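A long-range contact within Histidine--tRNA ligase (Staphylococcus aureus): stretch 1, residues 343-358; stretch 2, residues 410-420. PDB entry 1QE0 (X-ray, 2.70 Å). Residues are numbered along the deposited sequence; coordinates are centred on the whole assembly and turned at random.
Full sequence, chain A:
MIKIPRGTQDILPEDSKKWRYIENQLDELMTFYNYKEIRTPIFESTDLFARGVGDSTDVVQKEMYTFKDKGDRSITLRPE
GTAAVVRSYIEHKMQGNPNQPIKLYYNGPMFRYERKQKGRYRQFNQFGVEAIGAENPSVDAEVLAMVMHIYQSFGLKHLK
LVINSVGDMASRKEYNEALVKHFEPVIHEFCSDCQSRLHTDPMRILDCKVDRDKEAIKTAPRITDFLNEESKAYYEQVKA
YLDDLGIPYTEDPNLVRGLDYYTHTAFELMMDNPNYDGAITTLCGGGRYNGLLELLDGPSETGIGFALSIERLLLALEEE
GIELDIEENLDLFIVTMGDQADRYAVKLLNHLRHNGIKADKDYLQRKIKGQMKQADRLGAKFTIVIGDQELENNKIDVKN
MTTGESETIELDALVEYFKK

Stretch 1 (343-358) RYAVKLLNHLRHNGIK
Stretch 2 (410-420) ELDALVEYFKK

Two helices running in roughly the same direction, with the loop that follows the first, pack mainly through apolar side chains, with no hydrogen bond between the stretches. Helix 343-353 and the helix that ends at 419 cross at -29°, their axes 9.8 Å apart at closest approach, and about 501 Å² is buried in total. The register sets Leu352 CA 5.6 Å from Val415 CA and Ile357 CA 6.7 Å from Lys419 CA. Along the first helix, contacts recur turn by turn. Tyr344 (chi1 t) points toward stretch 2, its CE2 3.5 Å from Leu411 CD2. One turn on, Leu348 (t, p) starts sideways but brings CD1 to 4.3 Å from Leu414 CB. Val415 (chi1 -116°) has the most area covered: CD2 of Leu352 (m, t) lies 3.4 Å from Val415 CG1, and His351 ND1 only 2.9 Å from Val415 CG2, a tight approach between a ring nitrogen and a methyl carbon. After the helix, His354 (-78/6) and Asn355 (-131/23) lead to Gly356, which has positive phi (phi/psi 71/16), favouring glycine, and Ile357 is extended (-97/135). Asn355 (chi1 m) ties back to the helix end, ND2 donating to His351 O at 2.9 Å, while Asn355 OD1 sits 3.4 Å from Lys419 CE. Ile357 (chi1 m, chi2 108°) closes the contact: CG1 lies 3.9 Å from Phe418 CB, and CD1 3.9 Å from Lys419 N.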

# COMPACT_ATOMS: atom_id res chain seq x y z
N ARG A 343 -21.43 -31.56 5.22
CA ARG A 343 -22.14 -30.74 4.28
C ARG A 343 -22.82 -29.60 4.98
O ARG A 343 -23.13 -28.60 4.36
CB ARG A 343 -23.12 -31.57 3.46
CG ARG A 343 -22.40 -32.48 2.48
CD ARG A 343 -23.36 -33.07 1.48
NE ARG A 343 -24.08 -34.20 2.07
CZ ARG A 343 -23.74 -35.47 1.88
NH1 ARG A 343 -24.46 -36.43 2.45
NH2 ARG A 343 -22.68 -35.79 1.13
N TYR A 344 -22.99 -29.74 6.29
CA TYR A 344 -23.60 -28.70 7.11
C TYR A 344 -22.56 -27.64 7.42
O TYR A 344 -22.88 -26.46 7.57
CB TYR A 344 -24.10 -29.28 8.41
CG TYR A 344 -24.65 -28.21 9.32
CD1 TYR A 344 -25.95 -27.77 9.15
CD2 TYR A 344 -23.87 -27.64 10.32
CE1 TYR A 344 -26.45 -26.79 9.96
CE2 TYR A 344 -24.37 -26.66 11.14
CZ TYR A 344 -25.65 -26.24 10.95
OH TYR A 344 -26.18 -25.32 11.80
N ALA A 345 -21.32 -28.09 7.60
CA ALA A 345 -20.21 -27.22 7.88
C ALA A 345 -20.04 -26.26 6.75
O ALA A 345 -19.52 -25.17 6.97
CB ALA A 345 -18.97 -28.03 8.04
N VAL A 346 -20.42 -26.66 5.53
CA VAL A 346 -20.31 -25.80 4.33
C VAL A 346 -21.22 -24.59 4.40
O VAL A 346 -20.77 -23.48 4.21
CB VAL A 346 -20.51 -26.58 2.99
CG1 VAL A 346 -20.46 -25.62 1.81
CG2 VAL A 346 -19.40 -27.59 2.80
N LYS A 347 -22.50 -24.80 4.68
CA LYS A 347 -23.43 -23.69 4.82
C LYS A 347 -22.95 -22.84 6.01
O LYS A 347 -22.86 -21.62 5.91
CB LYS A 347 -24.83 -24.19 5.12
CG LYS A 347 -25.38 -25.31 4.24
CD LYS A 347 -26.80 -25.66 4.68
CE LYS A 347 -27.28 -26.95 4.08
NZ LYS A 347 -26.88 -28.16 4.82
N LEU A 348 -22.62 -23.49 7.12
CA LEU A 348 -22.15 -22.82 8.34
C LEU A 348 -21.00 -21.84 8.08
O LEU A 348 -21.03 -20.70 8.52
CB LEU A 348 -21.69 -23.85 9.38
CG LEU A 348 -21.24 -23.35 10.77
CD1 LEU A 348 -22.37 -22.56 11.43
CD2 LEU A 348 -20.84 -24.51 11.67
N LEU A 349 -19.99 -22.31 7.38
CA LEU A 349 -18.81 -21.55 7.02
C LEU A 349 -19.20 -20.31 6.23
O LEU A 349 -18.72 -19.22 6.48
CB LEU A 349 -17.95 -22.41 6.14
CG LEU A 349 -16.52 -22.42 6.52
CD1 LEU A 349 -16.47 -22.58 7.96
CD2 LEU A 349 -15.87 -23.60 5.85
N ASN A 350 -20.02 -20.53 5.22
CA ASN A 350 -20.51 -19.46 4.37
C ASN A 350 -21.20 -18.45 5.29
O ASN A 350 -21.04 -17.24 5.14
CB ASN A 350 -21.49 -20.07 3.39
CG ASN A 350 -22.45 -19.07 2.80
OD1 ASN A 350 -22.03 -18.16 2.07
ND2 ASN A 350 -23.75 -19.24 3.09
N HIS A 351 -21.87 -18.97 6.31
CA HIS A 351 -22.59 -18.12 7.26
C HIS A 351 -21.68 -17.24 8.09
O HIS A 351 -21.84 -16.03 8.18
CB HIS A 351 -23.42 -18.97 8.22
CG HIS A 351 -24.78 -18.41 8.48
ND1 HIS A 351 -25.08 -17.60 9.57
CD2 HIS A 351 -25.88 -18.42 7.69
CE1 HIS A 351 -26.30 -17.13 9.42
NE2 HIS A 351 -26.81 -17.61 8.29
N LEU A 352 -20.76 -17.90 8.75
CA LEU A 352 -19.83 -17.23 9.60
C LEU A 352 -19.05 -16.21 8.78
O LEU A 352 -19.03 -15.06 9.17
CB LEU A 352 -18.90 -18.25 10.24
CG LEU A 352 -19.54 -19.30 11.15
CD1 LEU A 352 -18.50 -20.29 11.49
CD2 LEU A 352 -20.09 -18.70 12.39
N ARG A 353 -18.51 -16.59 7.63
CA ARG A 353 -17.72 -15.68 6.79
C ARG A 353 -18.50 -14.45 6.35
O ARG A 353 -17.94 -13.36 6.22
CB ARG A 353 -17.16 -16.42 5.61
CG ARG A 353 -16.28 -17.54 6.04
CD ARG A 353 -15.62 -18.26 4.87
NE ARG A 353 -14.48 -19.06 5.32
CZ ARG A 353 -14.07 -20.19 4.75
NH1 ARG A 353 -14.69 -20.66 3.70
NH2 ARG A 353 -13.03 -20.85 5.24
N HIS A 354 -19.80 -14.61 6.18
CA HIS A 354 -20.66 -13.50 5.80
C HIS A 354 -20.96 -12.62 7.00
O HIS A 354 -21.75 -11.70 6.90
CB HIS A 354 -21.96 -14.00 5.23
CG HIS A 354 -21.90 -14.19 3.76
ND1 HIS A 354 -22.24 -13.19 2.87
CD2 HIS A 354 -21.44 -15.21 3.01
CE1 HIS A 354 -21.99 -13.59 1.64
NE2 HIS A 354 -21.50 -14.81 1.70
N ASN A 355 -20.31 -12.91 8.12
CA ASN A 355 -20.52 -12.14 9.33
C ASN A 355 -19.24 -11.69 10.01
O ASN A 355 -19.23 -11.45 11.21
CB ASN A 355 -21.36 -12.93 10.31
CG ASN A 355 -22.82 -12.85 10.01
OD1 ASN A 355 -23.53 -12.08 10.63
ND2 ASN A 355 -23.29 -13.65 9.06
N GLY A 356 -18.16 -11.60 9.26
CA GLY A 356 -16.91 -11.12 9.83
C GLY A 356 -16.21 -12.04 10.80
O GLY A 356 -15.38 -11.57 11.59
N ILE A 357 -16.59 -13.31 10.82
CA ILE A 357 -15.95 -14.31 11.67
C ILE A 357 -14.92 -15.01 10.80
O ILE A 357 -15.22 -15.32 9.67
CB ILE A 357 -16.94 -15.38 12.17
CG1 ILE A 357 -17.80 -14.80 13.28
CG2 ILE A 357 -16.19 -16.61 12.70
CD1 ILE A 357 -19.19 -14.54 12.90
N LYS A 358 -13.71 -15.22 11.29
CA LYS A 358 -12.71 -15.92 10.47
C LYS A 358 -12.86 -17.38 10.80
O LYS A 358 -12.55 -17.77 11.91
CB LYS A 358 -11.29 -15.50 10.82
CG LYS A 358 -10.98 -14.11 10.46
CD LYS A 358 -10.77 -13.30 11.68
CE LYS A 358 -9.38 -13.47 12.23
NZ LYS A 358 -9.15 -12.68 13.50
N GLU A 410 -26.47 -23.92 21.61
CA GLU A 410 -27.26 -24.55 20.55
C GLU A 410 -26.57 -24.25 19.18
O GLU A 410 -25.95 -23.19 19.01
CB GLU A 410 -28.72 -24.07 20.57
CG GLU A 410 -28.92 -22.65 20.11
CD GLU A 410 -30.40 -22.23 20.10
OE1 GLU A 410 -31.15 -22.68 19.20
OE2 GLU A 410 -30.79 -21.41 20.99
N LEU A 411 -26.71 -25.16 18.22
CA LEU A 411 -26.06 -24.98 16.93
C LEU A 411 -26.46 -23.68 16.28
O LEU A 411 -25.59 -22.99 15.74
CB LEU A 411 -26.26 -26.18 16.02
CG LEU A 411 -24.99 -26.99 15.80
CD1 LEU A 411 -25.34 -28.39 15.50
CD2 LEU A 411 -24.21 -26.43 14.67
N ASP A 412 -27.73 -23.30 16.37
CA ASP A 412 -28.16 -22.02 15.81
C ASP A 412 -27.36 -20.84 16.32
O ASP A 412 -26.98 -19.93 15.55
CB ASP A 412 -29.63 -21.74 16.14
CG ASP A 412 -30.58 -22.53 15.28
OD1 ASP A 412 -31.11 -23.55 15.73
OD2 ASP A 412 -30.79 -22.15 14.13
N ALA A 413 -27.12 -20.81 17.62
CA ALA A 413 -26.39 -19.70 18.18
C ALA A 413 -25.04 -19.51 17.51
O ALA A 413 -24.64 -18.38 17.33
CB ALA A 413 -26.23 -19.83 19.66
N LEU A 414 -24.38 -20.55 17.01
CA LEU A 414 -23.04 -20.37 16.47
C LEU A 414 -22.68 -19.03 15.79
O LEU A 414 -21.71 -18.42 16.19
CB LEU A 414 -22.65 -21.50 15.57
CG LEU A 414 -21.33 -22.18 15.91
CD1 LEU A 414 -20.34 -21.18 16.38
CD2 LEU A 414 -21.55 -23.15 17.00
N VAL A 415 -23.43 -18.56 14.83
CA VAL A 415 -23.06 -17.30 14.20
C VAL A 415 -23.21 -16.15 15.20
O VAL A 415 -22.31 -15.36 15.38
CB VAL A 415 -23.82 -16.93 12.87
CG1 VAL A 415 -22.85 -16.88 11.76
CG2 VAL A 415 -24.90 -17.96 12.47
N GLU A 416 -24.36 -16.13 15.86
CA GLU A 416 -24.73 -15.14 16.88
C GLU A 416 -23.71 -15.02 17.98
O GLU A 416 -23.42 -13.93 18.48
CB GLU A 416 -25.99 -15.64 17.61
CG GLU A 416 -27.30 -15.12 17.13
CD GLU A 416 -27.40 -13.59 17.14
OE1 GLU A 416 -28.45 -13.11 17.68
OE2 GLU A 416 -26.50 -12.88 16.57
N TYR A 417 -23.32 -16.18 18.48
CA TYR A 417 -22.40 -16.34 19.59
C TYR A 417 -21.00 -15.91 19.26
O TYR A 417 -20.24 -15.58 20.17
CB TYR A 417 -22.43 -17.79 20.00
CG TYR A 417 -21.56 -18.19 21.17
CD1 TYR A 417 -20.45 -18.98 20.96
CD2 TYR A 417 -21.89 -17.80 22.47
CE1 TYR A 417 -19.65 -19.39 22.02
CE2 TYR A 417 -21.11 -18.21 23.58
CZ TYR A 417 -19.99 -19.01 23.34
OH TYR A 417 -19.16 -19.43 24.37
N PHE A 418 -20.59 -16.13 18.02
CA PHE A 418 -19.27 -15.73 17.62
C PHE A 418 -19.30 -14.30 17.20
O PHE A 418 -18.38 -13.56 17.49
CB PHE A 418 -18.68 -16.66 16.58
CG PHE A 418 -17.90 -17.80 17.17
CD1 PHE A 418 -16.52 -17.71 17.31
CD2 PHE A 418 -18.54 -18.95 17.62
CE1 PHE A 418 -15.80 -18.75 17.90
CE2 PHE A 418 -17.80 -20.00 18.21
CZ PHE A 418 -16.44 -19.89 18.34
N LYS A 419 -20.41 -13.89 16.60
CA LYS A 419 -20.54 -12.51 16.17
C LYS A 419 -20.30 -11.69 17.43
O LYS A 419 -19.28 -11.04 17.54
CB LYS A 419 -21.93 -12.28 15.66
CG LYS A 419 -22.03 -11.12 14.72
CD LYS A 419 -23.39 -11.13 14.09
CE LYS A 419 -23.66 -9.90 13.26
NZ LYS A 419 -25.14 -9.62 13.33
N LYS A 420 -21.20 -11.81 18.40
CA LYS A 420 -21.08 -11.10 19.68
C LYS A 420 -19.89 -11.65 20.50
O LYS A 420 -19.01 -10.86 20.95
CB LYS A 420 -22.39 -11.27 20.49
CG LYS A 420 -23.60 -10.61 19.86
CD LYS A 420 -24.10 -9.41 20.66
CE LYS A 420 -23.08 -8.82 21.62
NZ LYS A 420 -21.93 -8.16 20.92
OXT LYS A 420 -19.85 -12.89 20.72